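Local structure of Poly(A) RNA polymerase protein 2 (Saccharomyces cerevisiae, 3NYB) at residues R161-I166 against V216-F221; R151-D156 against L192-L197; D294-R299 against G318-Y323. The protein is the catalytic polymerase subunit of the TRAMP RNA surveillance complex and probably adds poly(A) tails to its target RNAs. The protein carries 1 engineered substitution. One frame throughout, in Å; residues are numbered along the deposited sequence.

Interaction 1: residues R161-I166 against V216-F221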
loop_
_atom_site.group_PDB
_atom_site.type_symbol
_atom_site.label_atom_id
_atom_site.label_comp_id
_atom_site.label_asym_id
_atom_site.label_seq_id
_atom_site.Cartn_x
_atom_site.Cartn_y
_atom_site.Cartn_z
ATOM N N ARG A 161 -8.718 1.421 1.046
ATOM C CA ARG A 161 -8.601 0.084 0.486
ATOM C C ARG A 161 -8.169 0.083 -0.992
ATOM O O ARG A 161 -7.245 -0.637 -1.374
ATOM C CB ARG A 161 -9.916 -0.690 0.664
ATOM C CG ARG A 161 -9.922 -2.055 -0.020
ATOM C CD ARG A 161 -11.073 -2.957 0.410
ATOM N NE ARG A 161 -11.092 -4.193 -0.374
ATOM C CZ ARG A 161 -11.782 -4.373 -1.499
ATOM N NH1 ARG A 161 -12.539 -3.411 -1.996
ATOM N NH2 ARG A 161 -11.719 -5.532 -2.131
ATOM N N GLU A 162 -8.832 0.887 -1.818
ATOM C CA GLU A 162 -8.572 0.892 -3.259
ATOM C C GLU A 162 -7.144 1.288 -3.578
ATOM O O GLU A 162 -6.478 0.633 -4.371
ATOM C CB GLU A 162 -9.509 1.859 -3.982
ATOM C CG GLU A 162 -10.958 1.419 -4.054
ATOM C CD GLU A 162 -11.659 1.467 -2.712
ATOM O OE1 GLU A 162 -12.760 0.884 -2.622
ATOM O OE2 GLU A 162 -11.114 2.069 -1.749
ATOM N N LEU A 163 -6.677 2.376 -2.973
ATOM C CA LEU A 163 -5.324 2.822 -3.247
ATOM C C LEU A 163 -4.304 1.828 -2.706
ATOM O O LEU A 163 -3.284 1.574 -3.340
ATOM C CB LEU A 163 -5.079 4.235 -2.714
ATOM C CG LEU A 163 -5.849 5.296 -3.500
ATOM C CD1 LEU A 163 -5.314 6.683 -3.210
ATOM C CD2 LEU A 163 -5.759 4.998 -4.981
ATOM N N VAL A 164 -4.587 1.243 -1.550
ATOM C CA VAL A 164 -3.687 0.242 -0.990
ATOM C C VAL A 164 -3.549 -0.963 -1.919
ATOM O O VAL A 164 -2.437 -1.441 -2.174
ATOM C CB VAL A 164 -4.126 -0.204 0.409
ATOM C CG1 VAL A 164 -3.322 -1.400 0.851
ATOM C CG2 VAL A 164 -3.946 0.942 1.398
ATOM N N LEU A 165 -4.670 -1.442 -2.452
ATOM C CA LEU A 165 -4.607 -2.570 -3.370
ATOM C C LEU A 165 -3.743 -2.246 -4.592
ATOM O O LEU A 165 -2.888 -3.031 -4.975
ATOM C CB LEU A 165 -6.003 -3.028 -3.773
ATOM C CG LEU A 165 -6.754 -3.734 -2.642
ATOM C CD1 LEU A 165 -8.195 -4.048 -3.052
ATOM C CD2 LEU A 165 -6.007 -4.990 -2.214
ATOM N N ILE A 166 -3.946 -1.077 -5.183
ATOM C CA ILE A 166 -3.149 -0.674 -6.338
ATOM C C ILE A 166 -1.662 -0.601 -6.013
ATOM O O ILE A 166 -0.833 -1.204 -6.696
ATOM C CB ILE A 166 -3.596 0.680 -6.874
ATOM C CG1 ILE A 166 -5.089 0.652 -7.184
ATOM C CG2 ILE A 166 -2.823 1.023 -8.121
ATOM C CD1 ILE A 166 -5.455 -0.309 -8.275
ATOM N N VAL A 216 -6.560 10.792 -9.707
ATOM C CA VAL A 216 -5.571 11.813 -9.370
ATOM C C VAL A 216 -4.796 11.455 -8.125
ATOM O O VAL A 216 -3.578 11.574 -8.094
ATOM C CB VAL A 216 -6.184 13.235 -9.186
ATOM C CG1 VAL A 216 -6.300 13.939 -10.520
ATOM C CG2 VAL A 216 -7.533 13.189 -8.448
ATOM N N LEU A 217 -5.505 11.019 -7.094
ATOM C CA LEU A 217 -4.864 10.695 -5.829
ATOM C C LEU A 217 -3.819 9.594 -6.006
ATOM O O LEU A 217 -2.773 9.612 -5.359
ATOM C CB LEU A 217 -5.917 10.301 -4.805
ATOM C CG LEU A 217 -6.990 11.387 -4.662
ATOM C CD1 LEU A 217 -8.194 10.879 -3.883
ATOM C CD2 LEU A 217 -6.410 12.651 -4.017
ATOM N N LEU A 218 -4.097 8.650 -6.902
ATOM C CA LEU A 218 -3.144 7.589 -7.203
ATOM C C LEU A 218 -1.874 8.204 -7.748
ATOM O O LEU A 218 -0.780 7.980 -7.230
ATOM C CB LEU A 218 -3.733 6.602 -8.208
ATOM C CG LEU A 218 -3.141 5.185 -8.316
ATOM C CD1 LEU A 218 -2.586 4.910 -9.684
ATOM C CD2 LEU A 218 -2.102 4.892 -7.246
ATOM N N ILE A 219 -2.022 9.001 -8.789
ATOM C CA ILE A 219 -0.880 9.693 -9.350
ATOM C C ILE A 219 -0.170 10.516 -8.282
ATOM O O ILE A 219 1.025 10.359 -8.071
ATOM C CB ILE A 219 -1.292 10.578 -10.525
ATOM C CG1 ILE A 219 -1.646 9.703 -11.725
ATOM C CG2 ILE A 219 -0.176 11.528 -10.880
ATOM C CD1 ILE A 219 -2.053 10.478 -12.930
ATOM N N GLU A 220 -0.916 11.367 -7.589
ATOM C CA GLU A 220 -0.328 12.231 -6.571
ATOM C C GLU A 220 0.318 11.454 -5.421
ATOM O O GLU A 220 1.249 11.940 -4.781
ATOM C CB GLU A 220 -1.364 13.229 -6.049
ATOM C CG GLU A 220 -1.912 14.141 -7.133
ATOM C CD GLU A 220 -3.081 14.988 -6.668
ATOM O OE1 GLU A 220 -3.578 14.771 -5.545
ATOM O OE2 GLU A 220 -3.504 15.873 -7.437
ATOM N N PHE A 221 -0.164 10.248 -5.154
ATOM C CA PHE A 221 0.480 9.420 -4.150
ATOM C C PHE A 221 1.898 9.060 -4.594
ATOM O O PHE A 221 2.839 9.137 -3.811
ATOM C CB PHE A 221 -0.332 8.151 -3.875
ATOM C CG PHE A 221 0.424 7.104 -3.094
ATOM C CD1 PHE A 221 0.305 7.023 -1.723
ATOM C CD2 PHE A 221 1.247 6.196 -3.738
ATOM C CE1 PHE A 221 0.993 6.057 -1.000
ATOM C CE2 PHE A 221 1.935 5.232 -3.022
ATOM C CZ PHE A 221 1.809 5.163 -1.653
#
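Two helices of the helical part of the polymerase, 160-173 and 214-228, pack here through Leu163 and Ile166 on one side and Leu217 and Leu218 on the other. The axes of the two short segments pass 10.7 Å apart at a signed crossing angle of -50°, a common value for packed alpha-helices. The contact is apolar throughout. Leu163 and Leu218 carry the larger share. The CG of Leu163 stands anti to the carbonyl carbon and beside the backbone N (chi1 -70°), which sends both methyls across the gap. CD1 of Leu163 meets CB of Leu217 at 4.0 Å. CD2 reaches CB of Leu218 at 4.1 Å. The fork of Leu163 thus lies against the roots of two consecutive leucines, and it runs at about a right angle to the side chain of Leu217.

One turn further on, Ile166 uses its CG2 branch. This methyl sits against the isopropyl end of Leu218, 4.0 Å from CD2 of that residue and 4.2 Å from its CG. Leu218 therefore meets one neighbour at its root and the other at its branches.

All four residues are buried. Leu163 also touches Val193 and Leu197 of helix 186-198, and Ile166 rests on Ile25 and Phe28 of helix 17-31. On helix 214-228, Glu220 also makes a salt bridge to Arg26 of the Protein AIR2 chain. Aliphatic side chains packed between crossing helices, as here, are characteristic of a helical core, consistent with the largely helical central domain of Cid1-like poly(A) polymerases.

Interaction 2: residues R151-D156 against L192-L197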
loop_
_atom_site.group_PDB
_atom_site.type_symbol
_atom_site.label_atom_id
_atom_site.label_comp_id
_atom_site.label_asym_id
_atom_site.label_seq_id
_atom_site.Cartn_x
_atom_site.Cartn_y
_atom_site.Cartn_z
ATOM N N ARG A 151 -8.069 -1.110 11.232
ATOM C CA ARG A 151 -9.523 -1.196 11.142
ATOM C C ARG A 151 -10.174 0.174 11.265
ATOM O O ARG A 151 -11.118 0.494 10.539
ATOM C CB ARG A 151 -10.073 -2.156 12.190
ATOM C CG ARG A 151 -9.750 -3.608 11.890
ATOM C CD ARG A 151 -10.301 -4.538 12.955
ATOM N NE ARG A 151 -9.648 -4.350 14.249
ATOM C CZ ARG A 151 -8.464 -4.863 14.568
ATOM N NH1 ARG A 151 -7.795 -5.587 13.680
ATOM N NH2 ARG A 151 -7.945 -4.646 15.769
ATOM N N GLU A 152 -9.655 0.983 12.180
ATOM C CA GLU A 152 -10.148 2.336 12.362
ATOM C C GLU A 152 -9.845 3.189 11.139
ATOM O O GLU A 152 -10.745 3.826 10.600
ATOM C CB GLU A 152 -9.550 2.954 13.617
ATOM C CG GLU A 152 -9.918 2.203 14.886
ATOM C CD GLU A 152 -9.201 2.729 16.120
ATOM O OE1 GLU A 152 -8.250 3.528 15.966
ATOM O OE2 GLU A 152 -9.586 2.335 17.243
ATOM N N TRP A 153 -8.592 3.197 10.690
ATOM C CA TRP A 153 -8.266 3.940 9.481
ATOM C C TRP A 153 -9.256 3.588 8.356
ATOM O O TRP A 153 -9.670 4.450 7.587
ATOM C CB TRP A 153 -6.848 3.644 8.987
ATOM C CG TRP A 153 -5.677 4.046 9.845
ATOM C CD1 TRP A 153 -5.649 4.935 10.891
ATOM C CD2 TRP A 153 -4.328 3.579 9.679
ATOM N NE1 TRP A 153 -4.364 5.025 11.393
ATOM C CE2 TRP A 153 -3.546 4.211 10.671
ATOM C CE3 TRP A 153 -3.727 2.683 8.800
ATOM C CZ2 TRP A 153 -2.160 3.951 10.784
ATOM C CZ3 TRP A 153 -2.363 2.436 8.922
ATOM C CH2 TRP A 153 -1.598 3.065 9.902
ATOM N N LEU A 154 -9.635 2.316 8.269
ATOM C CA LEU A 154 -10.484 1.845 7.183
ATOM C C LEU A 154 -11.906 2.337 7.329
ATOM O O LEU A 154 -12.643 2.424 6.354
ATOM C CB LEU A 154 -10.475 0.325 7.109
ATOM C CG LEU A 154 -9.188 -0.274 6.538
ATOM C CD1 LEU A 154 -9.176 -1.802 6.628
ATOM C CD2 LEU A 154 -8.985 0.190 5.100
ATOM N N ASP A 155 -12.290 2.660 8.554
ATOM C CA ASP A 155 -13.606 3.222 8.805
ATOM C C ASP A 155 -13.706 4.697 8.402
ATOM O O ASP A 155 -14.634 5.090 7.697
ATOM C CB ASP A 155 -13.975 3.044 10.271
ATOM C CG ASP A 155 -14.163 1.593 10.644
ATOM O OD1 ASP A 155 -13.965 1.258 11.831
ATOM O OD2 ASP A 155 -14.504 0.790 9.748
ATOM N N ASP A 156 -12.753 5.511 8.841
ATOM C CA ASP A 156 -12.839 6.945 8.590
ATOM C C ASP A 156 -12.025 7.427 7.388
ATOM O O ASP A 156 -11.591 8.580 7.357
ATOM C CB ASP A 156 -12.500 7.754 9.856
ATOM C CG ASP A 156 -11.071 7.551 10.328
ATOM O OD1 ASP A 156 -10.884 7.095 11.476
ATOM O OD2 ASP A 156 -10.137 7.856 9.561
ATOM N N LEU A 192 1.433 4.975 4.661
ATOM C CA LEU A 192 1.750 5.982 3.649
ATOM C C LEU A 192 0.514 6.503 2.942
ATOM O O LEU A 192 0.327 7.708 2.801
ATOM C CB LEU A 192 2.709 5.420 2.607
ATOM C CG LEU A 192 4.088 4.974 3.073
ATOM C CD1 LEU A 192 4.821 4.331 1.906
ATOM C CD2 LEU A 192 4.881 6.132 3.658
ATOM N N VAL A 193 -0.321 5.584 2.482
ATOM C CA VAL A 193 -1.540 5.956 1.795
ATOM C C VAL A 193 -2.433 6.734 2.743
ATOM O O VAL A 193 -2.916 7.811 2.415
ATOM C CB VAL A 193 -2.280 4.716 1.294
ATOM C CG1 VAL A 193 -3.513 5.102 0.494
ATOM C CG2 VAL A 193 -1.361 3.894 0.447
ATOM N N PHE A 194 -2.644 6.181 3.930
ATOM C CA PHE A 194 -3.520 6.806 4.905
ATOM C C PHE A 194 -3.091 8.243 5.171
ATOM O O PHE A 194 -3.895 9.171 5.067
ATOM C CB PHE A 194 -3.528 6.007 6.203
ATOM C CG PHE A 194 -4.196 6.717 7.346
ATOM C CD1 PHE A 194 -5.507 7.153 7.235
ATOM C CD2 PHE A 194 -3.515 6.939 8.534
ATOM C CE1 PHE A 194 -6.123 7.802 8.285
ATOM C CE2 PHE A 194 -4.121 7.582 9.583
ATOM C CZ PHE A 194 -5.428 8.015 9.460
ATOM N N SER A 195 -1.818 8.420 5.510
ATOM C CA SER A 195 -1.280 9.738 5.758
ATOM C C SER A 195 -1.598 10.653 4.580
ATOM O O SER A 195 -2.293 11.665 4.732
ATOM C CB SER A 195 0.227 9.658 5.968
ATOM O OG SER A 195 0.836 10.908 5.707
ATOM N N PHE A 196 -1.093 10.282 3.407
ATOM C CA PHE A 196 -1.320 11.046 2.186
ATOM C C PHE A 196 -2.776 11.491 2.025
ATOM O O PHE A 196 -3.060 12.679 1.869
ATOM C CB PHE A 196 -0.851 10.237 0.981
ATOM C CG PHE A 196 -1.482 10.646 -0.320
ATOM C CD1 PHE A 196 -1.019 11.751 -1.018
ATOM C CD2 PHE A 196 -2.522 9.899 -0.865
ATOM C CE1 PHE A 196 -1.592 12.113 -2.230
ATOM C CE2 PHE A 196 -3.093 10.256 -2.074
ATOM C CZ PHE A 196 -2.629 11.370 -2.758
ATOM N N LEU A 197 -3.698 10.542 2.074
ATOM C CA LEU A 197 -5.120 10.856 1.969
ATOM C C LEU A 197 -5.543 11.918 2.978
ATOM O O LEU A 197 -6.147 12.923 2.614
ATOM C CB LEU A 197 -5.963 9.585 2.161
ATOM C CG LEU A 197 -6.624 8.897 0.954
ATOM C CD1 LEU A 197 -5.727 8.845 -0.270
ATOM C CD2 LEU A 197 -7.122 7.497 1.316
#
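The carbonyl oxygen of Glu152 is gripped by two backbone N-H groups, that of Asp155 at 2.8 Å and that of Asp156 at 3.2 Å. These bonds hold the turn after Glu152, where Asp156 comes up beside Phe194 of helix 186-198. The contact is a face-to-face aromatic stack joining helices 145-155 and 186-198 of the helical part of the polymerase. The five-membered ring of Trp153 lies against the ring of Phe194. Their centroids are 3.7 Å apart and the planes are tilted by 19°. Phe194 CD2 and CE2 lie over one face of the indole, and in return Trp153 CD1 lies over a face of the phenyl ring, displaced toward its rim.

The two rings reach each other by different routes. Phe194 CG is anti to the backbone N (chi1 169°) and Trp153 CG is anti to the carbonyl carbon (chi1 -65°); these turns bring the two rings face to face between the helices. Both residues are buried. An alanine in place of Phe194 would probably leave this face of the indole without its stacking partner and open a gap between the two helices.

Further rings extend the cluster: Phe187 meets Trp153, and His198 meets Phe194. Leu160, at the start of helix 160-173, also touches Trp153. The carboxylate of the exposed Asp156 borders the stack at a distance, with OD2 4.2 Å from CE1 of Phe194. A CH-pi contact completes the pairing: CB of Trp153 stands 4.3 Å from the centroid of the Phe194 ring, over its face.

Interaction 3: residues D294-R299 against G318-Y323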
loop_
_atom_site.group_PDB
_atom_site.type_symbol
_atom_site.label_atom_id
_atom_site.label_comp_id
_atom_site.label_asym_id
_atom_site.label_seq_id
_atom_site.Cartn_x
_atom_site.Cartn_y
_atom_site.Cartn_z
ATOM N N ASP A 294 5.821 8.526 -13.523
ATOM C CA ASP A 294 6.227 8.774 -14.904
ATOM C C ASP A 294 5.349 8.006 -15.881
ATOM O O ASP A 294 4.876 8.567 -16.870
ATOM C CB ASP A 294 7.691 8.390 -15.122
ATOM C CG ASP A 294 8.655 9.352 -14.454
ATOM O OD1 ASP A 294 8.201 10.211 -13.669
ATOM O OD2 ASP A 294 9.873 9.247 -14.713
ATOM N N LEU A 295 5.132 6.723 -15.596
ATOM C CA LEU A 295 4.347 5.856 -16.469
ATOM C C LEU A 295 2.891 6.305 -16.573
ATOM O O LEU A 295 2.359 6.446 -17.677
ATOM C CB LEU A 295 4.418 4.409 -15.984
ATOM C CG LEU A 295 5.733 3.655 -16.217
ATOM C CD1 LEU A 295 5.950 2.558 -15.183
ATOM C CD2 LEU A 295 5.772 3.077 -17.613
ATOM N N LEU A 296 2.258 6.533 -15.424
ATOM C CA LEU A 296 0.859 6.969 -15.378
ATOM C C LEU A 296 0.628 8.302 -16.088
ATOM O O LEU A 296 -0.271 8.420 -16.925
ATOM C CB LEU A 296 0.366 7.081 -13.936
ATOM C CG LEU A 296 0.250 5.800 -13.115
ATOM C CD1 LEU A 296 -0.098 6.162 -11.680
ATOM C CD2 LEU A 296 -0.792 4.860 -13.692
ATOM N N THR A 297 1.436 9.301 -15.736
ATOM C CA THR A 297 1.312 10.631 -16.319
ATOM C C THR A 297 1.615 10.617 -17.814
ATOM O O THR A 297 0.886 11.223 -18.602
ATOM C CB THR A 297 2.221 11.652 -15.615
ATOM O OG1 THR A 297 3.595 11.310 -15.835
ATOM C CG2 THR A 297 1.940 11.669 -14.122
ATOM N N ASN A 298 2.682 9.928 -18.207
ATOM C CA ASN A 298 3.028 9.835 -19.624
ATOM C C ASN A 298 1.893 9.218 -20.405
ATOM O O ASN A 298 1.534 9.689 -21.480
ATOM C CB ASN A 298 4.288 9.001 -19.829
ATOM C CG ASN A 298 5.544 9.780 -19.554
ATOM O OD1 ASN A 298 5.535 11.012 -19.556
ATOM N ND2 ASN A 298 6.635 9.071 -19.307
ATOM N N ARG A 299 1.340 8.148 -19.846
ATOM C CA ARG A 299 0.210 7.449 -20.433
ATOM C C ARG A 299 -0.984 8.386 -20.608
ATOM O O ARG A 299 -1.601 8.436 -21.674
ATOM C CB ARG A 299 -0.164 6.257 -19.550
ATOM C CG ARG A 299 -1.342 5.428 -20.033
ATOM C CD ARG A 299 -1.125 4.896 -21.431
ATOM N NE ARG A 299 -1.917 3.704 -21.687
ATOM C CZ ARG A 299 -1.774 2.941 -22.762
ATOM N NH1 ARG A 299 -0.872 3.269 -23.677
ATOM N NH2 ARG A 299 -2.528 1.853 -22.920
ATOM N N GLY A 318 -2.810 -0.891 -16.843
ATOM C CA GLY A 318 -2.266 -2.156 -17.310
ATOM C C GLY A 318 -0.756 -2.329 -17.280
ATOM O O GLY A 318 -0.264 -3.366 -16.837
ATOM N N ASN A 319 -0.018 -1.337 -17.772
ATOM C CA ASN A 319 1.431 -1.456 -17.840
ATOM C C ASN A 319 2.137 -0.987 -16.562
ATOM O O ASN A 319 3.314 -1.275 -16.350
ATOM C CB ASN A 319 1.979 -0.738 -19.076
ATOM C CG ASN A 319 3.427 -1.122 -19.380
ATOM O OD1 ASN A 319 4.310 -0.958 -18.542
ATOM N ND2 ASN A 319 3.671 -1.629 -20.580
ATOM N N VAL A 320 1.426 -0.278 -15.689
ATOM C CA VAL A 320 2.077 0.198 -14.456
ATOM C C VAL A 320 2.134 -0.919 -13.409
ATOM O O VAL A 320 3.213 -1.299 -12.920
ATOM C CB VAL A 320 1.437 1.498 -13.886
ATOM C CG1 VAL A 320 2.170 1.980 -12.646
ATOM C CG2 VAL A 320 1.462 2.610 -14.930
ATOM N N ILE A 321 0.948 -1.397 -13.032
ATOM C CA ILE A 321 0.792 -2.646 -12.293
ATOM C C ILE A 321 1.159 -3.713 -13.304
ATOM O O ILE A 321 1.179 -3.411 -14.515
ATOM C CB ILE A 321 -0.674 -2.891 -11.928
ATOM C CG1 ILE A 321 -1.491 -3.194 -13.188
ATOM C CG2 ILE A 321 -1.262 -1.689 -11.246
ATOM C CD1 ILE A 321 -2.977 -3.478 -12.932
ATOM N N LYS A 322 1.449 -4.940 -12.878
ATOM C CA LYS A 322 1.642 -5.966 -13.911
ATOM C C LYS A 322 0.489 -6.944 -13.942
ATOM O O LYS A 322 -0.409 -6.850 -14.781
ATOM C CB LYS A 322 2.959 -6.699 -13.763
ATOM C CG LYS A 322 4.130 -5.894 -14.308
ATOM C CD LYS A 322 3.662 -4.806 -15.252
ATOM C CE LYS A 322 4.771 -4.402 -16.218
ATOM N NZ LYS A 322 4.693 -5.097 -17.537
ATOM N N TYR A 323 0.538 -7.894 -13.025
ATOM C CA TYR A 323 -0.616 -8.731 -12.696
ATOM C C TYR A 323 -0.635 -10.115 -13.365
ATOM O O TYR A 323 -0.802 -10.226 -14.580
ATOM C CB TYR A 323 -1.966 -7.997 -12.884
ATOM C CG TYR A 323 -3.056 -8.825 -12.257
ATOM C CD1 TYR A 323 -3.215 -8.847 -10.881
ATOM C CD2 TYR A 323 -3.836 -9.683 -13.020
ATOM C CE1 TYR A 323 -4.164 -9.652 -10.282
ATOM C CE2 TYR A 323 -4.797 -10.495 -12.428
ATOM C CZ TYR A 323 -4.955 -10.472 -11.054
ATOM O OH TYR A 323 -5.895 -11.265 -10.435
#
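Val320 CG2 is the methyl on which this contact turns, since it meets two consecutive leucines of helix 282-304. It lies 3.4 Å from CD2 of Leu296 and 3.6 Å from CB of Leu295. Leu296 also brings its CG to 3.9 Å from the same Val320 CG2, and the two side chains cross at about a right angle. CG2 points this way because it stands beside the backbone N of Val320, while CG1 is anti to that N (chi1 -178°). At the border Leu295 CD2 approaches OD1 of Asn319 at 4.4 Å, a loose contact.

The next shell holds these groups in place. On the helix, Arg299 N bonds to Leu295 O at 2.9 Å. Leu296 is backed by Leu218, Ile219 and Phe222 of helix 214-228, and Val320 rests also on Phe170 of helix 160-173. Arg299 forms a hydrogen bond to Ser315 O, which ties the helix to the chain just before residues 318-323, and a salt bridge to Glu302. Asn298 is hydrogen-bonded to Arg20 of the Protein AIR2 chain. The last residues of the crystallised fragment are thus laid against helices 282-304 and 160-173 of what is probably the central domain, with one valine set into their apolar surface.

Overall arrangement
Interactions 1 and 2 join helices of one helical body, and interaction 3 lays a loop segment on it; none of the segments lies on the five-stranded sheet. Interaction 1 sits between the other two. Its centre is 12 Å from that of interaction 2 and 13 Å from that of interaction 3. It touches both: Leu163 CD1 is 3.7 Å from Leu197 CD1, and Leu218 CD1 packs on Leu296 CD1. Interactions 2 and 3 do not touch; their nearest atoms are about 11 Å apart. Along the chain, interactions 1 and 2 interleave, whereas interaction 3 follows both. Residues of all three segments 192-197, 216-221 and 294-299 also meet Protein AIR2.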